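Probable ribosomal RNA small subunit methyltransferase (Thermus thermophilus, PDB 3DMH) transfers a methyl group from S-adenosylmethionine to the N2 atom of a guanosine in 16S ribosomal RNA. Local coordinates at residues His35-Glu43 against Asn53-Leu63; Ala215-Arg226 against Gln358-Phe369. All coordinates share one frame; numbering follows the deposited sequence.

Interaction 1: residues His35-Glu43 against Asn53-Leu63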
loop_
_atom_site.group_PDB
_atom_site.type_symbol
_atom_site.label_atom_id
_atom_site.label_comp_id
_atom_site.label_asym_id
_atom_site.label_seq_id
_atom_site.Cartn_x
_atom_site.Cartn_y
_atom_site.Cartn_z
ATOM N N HIS A 35 1.053 15.738 6.304
ATOM C CA HIS A 35 -0.042 15.559 7.253
ATOM C C HIS A 35 0.059 16.538 8.440
ATOM O O HIS A 35 -0.958 17.036 8.928
ATOM C CB HIS A 35 -0.137 14.100 7.746
ATOM C CG HIS A 35 -0.406 13.087 6.666
ATOM N ND1 HIS A 35 -1.649 12.523 6.469
ATOM C CD2 HIS A 35 0.413 12.512 5.751
ATOM C CE1 HIS A 35 -1.588 11.659 5.473
ATOM N NE2 HIS A 35 -0.349 11.624 5.023
ATOM N N ASP A 36 1.282 16.838 8.895
ATOM C CA ASP A 36 1.478 17.781 10.008
ATOM C C ASP A 36 1.002 19.186 9.650
ATOM O O ASP A 36 0.403 19.869 10.465
ATOM C CB ASP A 36 2.949 17.845 10.454
ATOM C CG ASP A 36 3.365 16.634 11.267
ATOM O OD1 ASP A 36 2.471 15.846 11.644
ATOM O OD2 ASP A 36 4.578 16.459 11.508
ATOM N N LEU A 37 1.259 19.594 8.417
ATOM C CA LEU A 37 0.854 20.937 7.995
ATOM C C LEU A 37 -0.670 20.990 7.873
ATOM O O LEU A 37 -1.292 21.986 8.251
ATOM C CB LEU A 37 1.535 21.344 6.698
ATOM C CG LEU A 37 1.528 22.850 6.386
ATOM C CD1 LEU A 37 2.271 23.635 7.469
ATOM C CD2 LEU A 37 2.165 23.065 5.037
ATOM N N LEU A 38 -1.278 19.919 7.358
ATOM C CA LEU A 38 -2.744 19.838 7.383
ATOM C C LEU A 38 -3.330 19.997 8.780
ATOM O O LEU A 38 -4.301 20.732 8.974
ATOM C CB LEU A 38 -3.219 18.493 6.834
ATOM C CG LEU A 38 -3.449 18.364 5.346
ATOM C CD1 LEU A 38 -3.788 16.910 5.067
ATOM C CD2 LEU A 38 -4.594 19.299 4.871
ATOM N N GLN A 39 -2.775 19.275 9.753
ATOM C CA GLN A 39 -3.347 19.272 11.091
ATOM C C GLN A 39 -3.308 20.688 11.688
ATOM O O GLN A 39 -4.202 21.076 12.443
ATOM C CB GLN A 39 -2.630 18.251 11.993
ATOM C CG GLN A 39 -3.247 18.074 13.385
ATOM C CD GLN A 39 -2.814 19.139 14.411
ATOM O OE1 GLN A 39 -3.505 19.366 15.406
ATOM N NE2 GLN A 39 -1.684 19.797 14.162
ATOM N N LYS A 40 -2.273 21.453 11.339
ATOM C CA LYS A 40 -2.167 22.854 11.778
ATOM C C LYS A 40 -3.104 23.816 11.059
ATOM O O LYS A 40 -3.248 24.959 11.490
ATOM C CB LYS A 40 -0.726 23.364 11.630
ATOM C CG LYS A 40 0.235 22.679 12.554
ATOM C CD LYS A 40 1.640 23.141 12.302
ATOM C CE LYS A 40 2.577 22.577 13.352
ATOM N NZ LYS A 40 3.853 23.352 13.373
ATOM N N THR A 41 -3.740 23.354 9.982
ATOM C CA THR A 41 -4.444 24.241 9.039
ATOM C C THR A 41 -5.952 24.002 8.970
ATOM O O THR A 41 -6.739 24.964 8.887
ATOM C CB THR A 41 -3.834 24.140 7.618
ATOM O OG1 THR A 41 -2.423 24.381 7.685
ATOM C CG2 THR A 41 -4.459 25.154 6.651
ATOM N N VAL A 42 -6.361 22.733 8.979
ATOM C CA VAL A 42 -7.771 22.426 8.689
ATOM C C VAL A 42 -8.739 23.012 9.727
ATOM O O VAL A 42 -8.506 22.922 10.940
ATOM C CB VAL A 42 -8.023 20.923 8.547
ATOM C CG1 VAL A 42 -7.232 20.371 7.384
ATOM C CG2 VAL A 42 -7.635 20.213 9.820
ATOM N N GLU A 43 -9.819 23.605 9.218
ATOM C CA GLU A 43 -10.887 24.189 10.028
ATOM C C GLU A 43 -12.221 23.625 9.547
ATOM O O GLU A 43 -12.376 23.349 8.357
ATOM C CB GLU A 43 -10.932 25.712 9.833
ATOM C CG GLU A 43 -9.591 26.420 9.958
ATOM C CD GLU A 43 -9.342 26.952 11.342
ATOM O OE1 GLU A 43 -10.326 27.104 12.103
ATOM O OE2 GLU A 43 -8.166 27.232 11.670
ATOM N N ASN A 53 -7.244 10.318 2.228
ATOM C CA ASN A 53 -5.917 9.702 2.385
ATOM C C ASN A 53 -5.476 9.882 3.824
ATOM O O ASN A 53 -4.513 10.609 4.093
ATOM C CB ASN A 53 -4.898 10.317 1.412
ATOM C CG ASN A 53 -3.514 9.667 1.515
ATOM O OD1 ASN A 53 -3.378 8.508 1.942
ATOM N ND2 ASN A 53 -2.482 10.412 1.149
ATOM N N PRO A 54 -6.226 9.281 4.759
ATOM C CA PRO A 54 -6.009 9.674 6.169
ATOM C C PRO A 54 -4.741 9.165 6.823
ATOM O O PRO A 54 -4.241 9.829 7.728
ATOM C CB PRO A 54 -7.212 9.080 6.902
ATOM C CG PRO A 54 -7.626 7.913 6.046
ATOM C CD PRO A 54 -7.342 8.325 4.607
ATOM N N GLY A 55 -4.228 8.016 6.401
ATOM C CA GLY A 55 -3.155 7.369 7.197
ATOM C C GLY A 55 -3.671 7.158 8.609
ATOM O O GLY A 55 -4.794 6.721 8.811
ATOM N N VAL A 56 -2.836 7.483 9.600
ATOM C CA VAL A 56 -3.244 7.331 11.011
ATOM C C VAL A 56 -4.269 8.394 11.460
ATOM O O VAL A 56 -4.792 8.340 12.591
ATOM C CB VAL A 56 -2.029 7.268 11.989
ATOM C CG1 VAL A 56 -1.134 6.061 11.660
ATOM C CG2 VAL A 56 -1.256 8.552 11.919
ATOM N N GLY A 57 -4.580 9.352 10.578
ATOM C CA GLY A 57 -5.683 10.299 10.837
ATOM C C GLY A 57 -5.342 11.629 11.487
ATOM O O GLY A 57 -6.231 12.350 11.945
ATOM N N TRP A 58 -4.048 11.942 11.535
ATOM C CA TRP A 58 -3.599 13.206 12.135
ATOM C C TRP A 58 -4.024 14.447 11.362
ATOM O O TRP A 58 -4.450 15.431 11.947
ATOM C CB TRP A 58 -2.087 13.163 12.306
ATOM C CG TRP A 58 -1.463 14.368 12.984
ATOM C CD1 TRP A 58 -0.475 15.156 12.475
ATOM C CD2 TRP A 58 -1.744 14.880 14.305
ATOM N NE1 TRP A 58 -0.128 16.135 13.377
ATOM C CE2 TRP A 58 -0.884 15.991 14.509
ATOM C CE3 TRP A 58 -2.637 14.515 15.324
ATOM C CZ2 TRP A 58 -0.891 16.745 15.684
ATOM C CZ3 TRP A 58 -2.646 15.270 16.496
ATOM C CH2 TRP A 58 -1.774 16.376 16.665
ATOM N N GLY A 59 -3.924 14.383 10.036
ATOM C CA GLY A 59 -4.193 15.560 9.199
ATOM C C GLY A 59 -5.588 16.154 9.340
ATOM O O GLY A 59 -5.739 17.391 9.342
ATOM N N SER A 60 -6.607 15.304 9.467
ATOM C CA SER A 60 -7.974 15.796 9.562
ATOM C C SER A 60 -8.505 15.697 10.987
ATOM O O SER A 60 -9.666 15.994 11.229
ATOM C CB SER A 60 -8.905 15.031 8.606
ATOM O OG SER A 60 -8.868 13.635 8.863
ATOM N N LEU A 61 -7.633 15.326 11.936
ATOM C CA LEU A 61 -8.099 15.137 13.331
ATOM C C LEU A 61 -8.786 16.361 13.953
ATOM O O LEU A 61 -9.714 16.192 14.751
ATOM C CB LEU A 61 -6.984 14.633 14.241
ATOM C CG LEU A 61 -7.430 14.011 15.574
ATOM C CD1 LEU A 61 -8.325 12.791 15.367
ATOM C CD2 LEU A 61 -6.194 13.598 16.347
ATOM N N PRO A 62 -8.341 17.584 13.608
ATOM C CA PRO A 62 -9.030 18.759 14.188
ATOM C C PRO A 62 -10.528 18.829 13.897
ATOM O O PRO A 62 -11.261 19.516 14.622
ATOM C CB PRO A 62 -8.286 19.954 13.565
ATOM C CG PRO A 62 -6.899 19.416 13.322
ATOM C CD PRO A 62 -7.155 17.994 12.824
ATOM N N LEU A 63 -10.989 18.137 12.843
ATOM C CA LEU A 63 -12.408 18.145 12.469
ATOM C C LEU A 63 -13.251 17.190 13.319
ATOM O O LEU A 63 -14.464 17.333 13.391
ATOM C CB LEU A 63 -12.570 17.776 10.983
ATOM C CG LEU A 63 -11.730 18.598 9.998
ATOM C CD1 LEU A 63 -11.942 18.090 8.569
ATOM C CD2 LEU A 63 -12.042 20.116 10.061
HETATM O O HOH W 1 0.811 19.049 13.079
#

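Interaction 2: residues Ala215-Arg226 against Gln358-Phe369. With GMP (guanosine), chain E; SAM (S-adenosylmethionine), chain D.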
loop_
_atom_site.group_PDB
_atom_site.type_symbol
_atom_site.label_atom_id
_atom_site.label_comp_id
_atom_site.label_asym_id
_atom_site.label_seq_id
_atom_site.Cartn_x
_atom_site.Cartn_y
_atom_site.Cartn_z
ATOM N N ALA A 215 13.086 -7.960 -10.837
ATOM C CA ALA A 215 13.447 -8.649 -9.600
ATOM C C ALA A 215 12.529 -9.846 -9.341
ATOM O O ALA A 215 12.980 -10.910 -8.884
ATOM C CB ALA A 215 13.411 -7.680 -8.407
ATOM N N SER A 216 11.236 -9.651 -9.602
ATOM C CA SER A 216 10.244 -10.717 -9.444
ATOM C C SER A 216 10.526 -11.874 -10.416
ATOM O O SER A 216 10.471 -13.049 -10.029
ATOM C CB SER A 216 8.839 -10.156 -9.662
ATOM O OG SER A 216 8.575 -9.075 -8.783
ATOM N N LEU A 217 10.843 -11.539 -11.670
ATOM C CA LEU A 217 11.252 -12.554 -12.657
ATOM C C LEU A 217 12.467 -13.329 -12.159
ATOM O O LEU A 217 12.513 -14.547 -12.271
ATOM C CB LEU A 217 11.563 -11.923 -14.022
ATOM C CG LEU A 217 10.372 -11.317 -14.758
ATOM C CD1 LEU A 217 10.836 -10.630 -16.033
ATOM C CD2 LEU A 217 9.335 -12.400 -15.079
ATOM N N LEU A 218 13.446 -12.623 -11.602
ATOM C CA LEU A 218 14.667 -13.265 -11.096
ATOM C C LEU A 218 14.397 -14.236 -9.944
ATOM O O LEU A 218 14.985 -15.323 -9.883
ATOM C CB LEU A 218 15.673 -12.207 -10.651
ATOM C CG LEU A 218 17.107 -12.698 -10.454
ATOM C CD1 LEU A 218 17.740 -13.150 -11.794
ATOM C CD2 LEU A 218 17.949 -11.616 -9.771
ATOM N N LEU A 219 13.501 -13.845 -9.035
ATOM C CA LEU A 219 13.111 -14.721 -7.936
ATOM C C LEU A 219 12.483 -15.996 -8.490
ATOM O O LEU A 219 12.847 -17.087 -8.071
ATOM C CB LEU A 219 12.120 -14.014 -6.991
ATOM C CG LEU A 219 11.778 -14.814 -5.731
ATOM C CD1 LEU A 219 11.491 -13.843 -4.576
ATOM C CD2 LEU A 219 10.610 -15.798 -5.924
ATOM N N LEU A 220 11.570 -15.853 -9.449
ATOM C CA LEU A 220 10.870 -17.011 -10.035
ATOM C C LEU A 220 11.825 -17.935 -10.781
ATOM O O LEU A 220 11.710 -19.157 -10.680
ATOM C CB LEU A 220 9.708 -16.568 -10.932
ATOM C CG LEU A 220 8.499 -15.934 -10.226
ATOM C CD1 LEU A 220 7.495 -15.421 -11.263
ATOM C CD2 LEU A 220 7.840 -16.940 -9.290
ATOM N N GLU A 221 12.780 -17.350 -11.504
ATOM C CA GLU A 221 13.819 -18.135 -12.177
ATOM C C GLU A 221 14.649 -18.924 -11.166
ATOM O O GLU A 221 14.878 -20.121 -11.357
ATOM C CB GLU A 221 14.690 -17.234 -13.048
ATOM C CG GLU A 221 13.920 -16.645 -14.219
ATOM C CD GLU A 221 14.647 -15.501 -14.911
ATOM O OE1 GLU A 221 15.555 -14.894 -14.298
ATOM O OE2 GLU A 221 14.289 -15.200 -16.067
ATOM N N ALA A 222 15.063 -18.265 -10.084
ATOM C CA ALA A 222 15.857 -18.912 -9.039
ATOM C C ALA A 222 15.052 -20.031 -8.378
ATOM O O ALA A 222 15.580 -21.112 -8.107
ATOM C CB ALA A 222 16.302 -17.900 -7.995
ATOM N N LEU A 223 13.772 -19.748 -8.138
ATOM C CA LEU A 223 12.856 -20.701 -7.525
ATOM C C LEU A 223 12.690 -21.940 -8.385
ATOM O O LEU A 223 12.862 -23.058 -7.897
ATOM C CB LEU A 223 11.491 -20.041 -7.247
ATOM C CG LEU A 223 10.436 -20.863 -6.494
ATOM C CD1 LEU A 223 9.576 -19.943 -5.648
ATOM C CD2 LEU A 223 9.566 -21.686 -7.447
ATOM N N GLN A 224 12.384 -21.743 -9.667
ATOM C CA GLN A 224 12.188 -22.881 -10.565
ATOM C C GLN A 224 13.471 -23.701 -10.742
ATOM O O GLN A 224 13.416 -24.927 -10.842
ATOM C CB GLN A 224 11.622 -22.468 -11.924
ATOM C CG GLN A 224 11.417 -23.678 -12.853
ATOM C CD GLN A 224 10.452 -23.445 -13.995
ATOM O OE1 GLN A 224 10.860 -23.323 -15.150
ATOM N NE2 GLN A 224 9.162 -23.407 -13.683
ATOM N N GLU A 225 14.620 -23.030 -10.763
ATOM C CA GLU A 225 15.901 -23.738 -10.907
ATOM C C GLU A 225 16.195 -24.586 -9.673
ATOM O O GLU A 225 16.695 -25.711 -9.785
ATOM C CB GLU A 225 17.052 -22.761 -11.158
ATOM C CG GLU A 225 17.045 -22.141 -12.547
ATOM C CD GLU A 225 18.063 -21.025 -12.717
ATOM O OE1 GLU A 225 18.763 -20.675 -11.739
ATOM O OE2 GLU A 225 18.161 -20.497 -13.847
ATOM N N ARG A 226 15.872 -24.042 -8.504
ATOM C CA ARG A 226 16.116 -24.702 -7.228
ATOM C C ARG A 226 15.159 -25.873 -6.988
ATOM O O ARG A 226 15.597 -26.965 -6.609
ATOM C CB ARG A 226 16.011 -23.670 -6.098
ATOM C CG ARG A 226 16.090 -24.224 -4.680
ATOM C CD ARG A 226 17.494 -24.165 -4.136
ATOM N NE ARG A 226 17.621 -24.919 -2.893
ATOM C CZ ARG A 226 18.737 -25.003 -2.175
ATOM N NH1 ARG A 226 19.835 -24.363 -2.566
ATOM N NH2 ARG A 226 18.754 -25.726 -1.061
ATOM N N GLN A 358 21.559 -18.854 1.676
ATOM C CA GLN A 358 22.323 -18.989 0.443
ATOM C C GLN A 358 21.971 -17.833 -0.485
ATOM O O GLN A 358 20.887 -17.251 -0.370
ATOM C CB GLN A 358 22.019 -20.328 -0.232
ATOM C CG GLN A 358 22.295 -21.541 0.665
ATOM C CD GLN A 358 22.021 -22.855 -0.028
ATOM O OE1 GLN A 358 22.469 -23.083 -1.149
ATOM N NE2 GLN A 358 21.287 -23.735 0.644
ATOM N N THR A 359 22.904 -17.492 -1.367
ATOM C CA THR A 359 22.692 -16.482 -2.386
ATOM C C THR A 359 22.572 -17.195 -3.718
ATOM O O THR A 359 23.562 -17.730 -4.245
ATOM C CB THR A 359 23.843 -15.456 -2.434
ATOM O OG1 THR A 359 24.033 -14.898 -1.126
ATOM C CG2 THR A 359 23.540 -14.345 -3.434
ATOM N N LEU A 360 21.358 -17.224 -4.252
ATOM C CA LEU A 360 21.091 -17.982 -5.477
ATOM C C LEU A 360 21.378 -17.183 -6.741
ATOM O O LEU A 360 21.688 -17.753 -7.785
ATOM C CB LEU A 360 19.640 -18.483 -5.497
ATOM C CG LEU A 360 19.126 -19.212 -4.248
ATOM C CD1 LEU A 360 17.700 -19.665 -4.447
ATOM C CD2 LEU A 360 20.013 -20.411 -3.901
ATOM N N LYS A 361 21.255 -15.861 -6.643
ATOM C CA LYS A 361 21.507 -14.964 -7.763
ATOM C C LYS A 361 22.083 -13.673 -7.208
ATOM O O LYS A 361 21.638 -13.205 -6.157
ATOM C CB LYS A 361 20.205 -14.615 -8.500
ATOM C CG LYS A 361 19.392 -15.787 -9.052
ATOM C CD LYS A 361 19.965 -16.314 -10.356
ATOM C CE LYS A 361 19.236 -17.571 -10.789
ATOM N NZ LYS A 361 19.766 -18.072 -12.078
ATOM N N VAL A 362 23.067 -13.098 -7.902
ATOM C CA VAL A 362 23.412 -11.698 -7.659
ATOM C C VAL A 362 23.912 -10.984 -8.919
ATOM O O VAL A 362 25.014 -11.241 -9.430
ATOM C CB VAL A 362 24.320 -11.481 -6.406
ATOM C CG1 VAL A 362 25.724 -12.021 -6.619
ATOM C CG2 VAL A 362 24.314 -9.988 -5.972
ATOM N N ALA A 363 23.054 -10.114 -9.435
ATOM C CA ALA A 363 23.412 -9.253 -10.552
ATOM C C ALA A 363 22.697 -7.918 -10.368
ATOM O O ALA A 363 23.081 -7.143 -9.496
ATOM C CB ALA A 363 23.069 -9.911 -11.890
ATOM N N GLU A 364 21.660 -7.639 -11.156
ATOM C CA GLU A 364 20.933 -6.389 -10.967
ATOM C C GLU A 364 20.226 -6.433 -9.616
ATOM O O GLU A 364 20.077 -5.409 -8.950
ATOM C CB GLU A 364 19.927 -6.113 -12.090
ATOM C CG GLU A 364 19.443 -4.648 -12.093
ATOM C CD GLU A 364 18.492 -4.285 -13.240
ATOM O OE1 GLU A 364 17.724 -5.159 -13.723
ATOM O OE2 GLU A 364 18.504 -3.097 -13.642
ATOM N N TYR A 365 19.806 -7.637 -9.233
ATOM C CA TYR A 365 19.223 -7.899 -7.918
ATOM C C TYR A 365 19.855 -9.145 -7.325
ATOM O O TYR A 365 20.555 -9.899 -8.016
ATOM C CB TYR A 365 17.704 -8.105 -8.010
ATOM C CG TYR A 365 17.027 -7.011 -8.778
ATOM C CD1 TYR A 365 16.566 -5.861 -8.131
ATOM C CD2 TYR A 365 16.882 -7.104 -10.157
ATOM C CE1 TYR A 365 15.973 -4.834 -8.862
ATOM C CE2 TYR A 365 16.290 -6.100 -10.881
ATOM C CZ TYR A 365 15.843 -4.972 -10.237
ATOM O OH TYR A 365 15.245 -3.995 -10.982
ATOM N N LYS A 366 19.638 -9.345 -6.034
ATOM C CA LYS A 366 20.031 -10.595 -5.400
ATOM C C LYS A 366 18.833 -11.388 -4.903
ATOM O O LYS A 366 17.861 -10.821 -4.398
ATOM C CB LYS A 366 21.065 -10.378 -4.282
ATOM C CG LYS A 366 20.573 -9.661 -3.069
ATOM C CD LYS A 366 21.699 -9.484 -2.080
ATOM C CE LYS A 366 21.248 -8.599 -0.931
ATOM N NZ LYS A 366 22.418 -8.011 -0.218
ATOM N N VAL A 367 18.918 -12.700 -5.093
ATOM C CA VAL A 367 17.931 -13.623 -4.562
ATOM C C VAL A 367 18.588 -14.403 -3.439
ATOM O O VAL A 367 19.584 -15.125 -3.644
ATOM C CB VAL A 367 17.375 -14.580 -5.639
ATOM C CG1 VAL A 367 16.332 -15.511 -5.032
ATOM C CG2 VAL A 367 16.778 -13.790 -6.810
ATOM N N LEU A 368 18.039 -14.222 -2.243
ATOM C CA LEU A 368 18.486 -14.963 -1.077
ATOM C C LEU A 368 17.517 -16.096 -0.776
ATOM O O LEU A 368 16.324 -16.015 -1.099
ATOM C CB LEU A 368 18.632 -14.035 0.132
ATOM C CG LEU A 368 19.620 -12.870 -0.041
ATOM C CD1 LEU A 368 19.646 -12.006 1.209
ATOM C CD2 LEU A 368 21.026 -13.338 -0.385
ATOM N N PHE A 369 18.050 -17.141 -0.146
ATOM C CA PHE A 369 17.302 -18.357 0.140
ATOM C C PHE A 369 17.612 -18.807 1.555
ATOM O O PHE A 369 18.739 -18.656 2.033
ATOM C CB PHE A 369 17.717 -19.447 -0.866
ATOM C CG PHE A 369 17.198 -20.836 -0.541
ATOM C CD1 PHE A 369 15.973 -21.271 -1.033
ATOM C CD2 PHE A 369 17.962 -21.716 0.233
ATOM C CE1 PHE A 369 15.493 -22.557 -0.741
ATOM C CE2 PHE A 369 17.497 -23.012 0.528
ATOM C CZ PHE A 369 16.260 -23.432 0.040
HETATM C "C4'" GMP E . 15.856 -0.519 -10.426
HETATM O "O4'" GMP E . 15.633 -1.363 -9.289
HETATM C "C3'" GMP E . 15.074 0.758 -10.170
HETATM O "O3'" GMP E . 13.824 0.644 -10.862
HETATM C "C2'" GMP E . 14.829 0.742 -8.671
HETATM O "O2'" GMP E . 13.623 1.426 -8.328
HETATM C "C1'" GMP E . 14.713 -0.745 -8.385
HETATM N N9 GMP E . 15.089 -1.171 -7.020
HETATM C C8 GMP E . 16.001 -0.629 -6.195
HETATM N N7 GMP E . 16.082 -1.318 -5.028
HETATM C C5 GMP E . 15.214 -2.350 -5.108
HETATM C C6 GMP E . 14.782 -3.474 -4.235
HETATM O O6 GMP E . 15.282 -3.638 -3.103
HETATM N N1 GMP E . 13.836 -4.305 -4.711
HETATM C C2 GMP E . 13.272 -4.160 -5.935
HETATM N N2 GMP E . 12.321 -5.021 -6.371
HETATM N N3 GMP E . 13.620 -3.155 -6.786
HETATM C C4 GMP E . 14.565 -2.250 -6.427
HETATM N N SAM D . 4.981 -9.199 -5.129
HETATM C CA SAM D . 4.723 -8.066 -6.083
HETATM C C SAM D . 5.708 -8.154 -7.229
HETATM O O SAM D . 6.659 -8.932 -7.072
HETATM O OXT SAM D . 5.551 -7.441 -8.234
HETATM C CB SAM D . 4.895 -6.709 -5.396
HETATM C CG SAM D . 6.277 -6.436 -4.797
HETATM S SD SAM D . 6.388 -4.747 -4.123
HETATM C CE SAM D . 8.183 -4.469 -4.132
HETATM C "C5'" SAM D . 6.094 -4.912 -2.338
HETATM C "C4'" SAM D . 4.620 -5.079 -2.007
HETATM O "O4'" SAM D . 4.559 -5.086 -0.582
HETATM C "C3'" SAM D . 3.708 -3.955 -2.516
HETATM O "O3'" SAM D . 2.633 -4.461 -3.296
HETATM C "C2'" SAM D . 3.238 -3.274 -1.226
HETATM O "O2'" SAM D . 1.963 -2.667 -1.291
HETATM C "C1'" SAM D . 3.330 -4.462 -0.271
HETATM N N9 SAM D . 3.313 -4.038 1.116
HETATM C C8 SAM D . 3.809 -2.866 1.682
HETATM N N7 SAM D . 3.606 -2.900 3.022
HETATM C C5 SAM D . 2.962 -4.085 3.311
HETATM C C6 SAM D . 2.464 -4.647 4.492
HETATM N N6 SAM D . 2.548 -3.999 5.662
HETATM N N1 SAM D . 1.865 -5.883 4.413
HETATM C C2 SAM D . 1.738 -6.552 3.216
HETATM N N3 SAM D . 2.172 -5.992 2.020
HETATM C C4 SAM D . 2.781 -4.788 2.103
HETATM O O HOH W 2 17.804 -16.497 -13.678
#

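Interaction 1: residues His35-Glu43 against Asn53-Leu63
Q39 carries its CG opposite the backbone N (chi1 -174°), which sends the chain from the helix out over the indole of W58. A bend at chi2 (-82°) then lays the amide flat over one face of the ring. Q39 CG sits over the face, 3.6 Å from the centroid of the W58 six-membered ring, a CH-pi contact. The amide and ring planes are only 13° apart, with Q39 CD over the ring near W58 CZ2. One water bridges the edge of this stack. It accepts from Q39 NE2 at 2.8 Å and from W58 NE1, and donates to D36 O. The D36 carboxylate stands nearly perpendicular to the indole at its edge, with OD1 3.1 Å from W58 NE1.

The backbones come closest at Q39 and G59. G59 CA lies 3.6 Å from H35 O, and Q39 CA lies 3.5 Å from G59 O, two CA-H...O contacts. G59 brings its backbone close to the helix at L38 and Q39. Further along, V42 CG2 packs on P62 CG at 3.7 Å. At the other end the H35 ring turns its edge to the loop, with CE1 3.4 Å from N53 O.

The helix 33-41 lies on a Rossmann-like sheet, where L38 reaches V106 and Y136. The segment 53-63 follows strand 48-51, the place of the glycine-rich cofactor loop in class I methyltransferases. Here the bound S-adenosylmethionine lies about 13 Å from the N53 side chain. This is consistent with a second methyltransferase-like domain that does not hold the cofactor.

CH-pi packing, CA-H...O contacts and apolar contacts carry most of this interface, and the single water ties the amide, the indole N-H and the helix carbonyl together at its polar edge.

Interaction 2: residues Ala215-Arg226 against Gln358-Phe369
In the Rossmann-like fold of class I methyltransferases, the helix 214-227 packs here against the antiparallel hairpin of strands 358-362 and 366-371. This hairpin ends one side of the sheet. A classic beta bulge turns both L360 and K361 toward V367. L218 and A222 meet this surface. L218 CG touches V367 CG2 at 3.8 Å, and A222 CB lies against V367 CG1 and L360 CD1.

The start of the helix segment borders both ligands. A215 CB sits over the centre of the Y365 ring, 3.6 Å from its centroid, and also touches N2 of guanosine. The guanosine lies at the edge of that ring, with Y365 OH 3.2 Å from O4' of the ligand. With an alanine in place of Y365, A215 would probably lose the ring that covers its methyl, and the guanosine its aromatic neighbour at the ribose. S216 OG donates to the O atom of S-adenosylmethionine at 2.6 Å. D213 and N305 bind guanosine beside this end.

The far end of the contact is polar. A bend at chi2 (-79°) carries the K361 chain past L218 and A222 toward E225. K361 NZ makes a salt bridge with E225 OE1 at 2.8 Å, reaching that oxygen on its syn side, a little out of the carboxylate plane. A water links the same NZ to E221 OE1. R226 NH1 donates to Q358 OE1 at 3.3 Å from above the carbonyl plane. The R226 guanidinium covers one face of F369 in a cation-pi contact, with CZ 4.0 Å from the ring centroid and the two planes 33° apart.

Interaction 1 and interaction 2 belong to two sheets with the same strand order, on opposite sides of the chain's centre. Their nearest atoms are about 24 Å apart and they do not touch. Each uses the helix that precedes the first strand of the parallel part of its sheet, but the partners differ. In interaction 1 the helix meets the loop after that strand. In interaction 2 it meets the antiparallel hairpin at the sheet's edge. Interaction 1 is mostly buried and relies on a stacked amide and a water. Interaction 2 has an apolar middle, an exposed charged end and a ligand-binding end. Only interaction 2 holds residues of the annotated ligand sites.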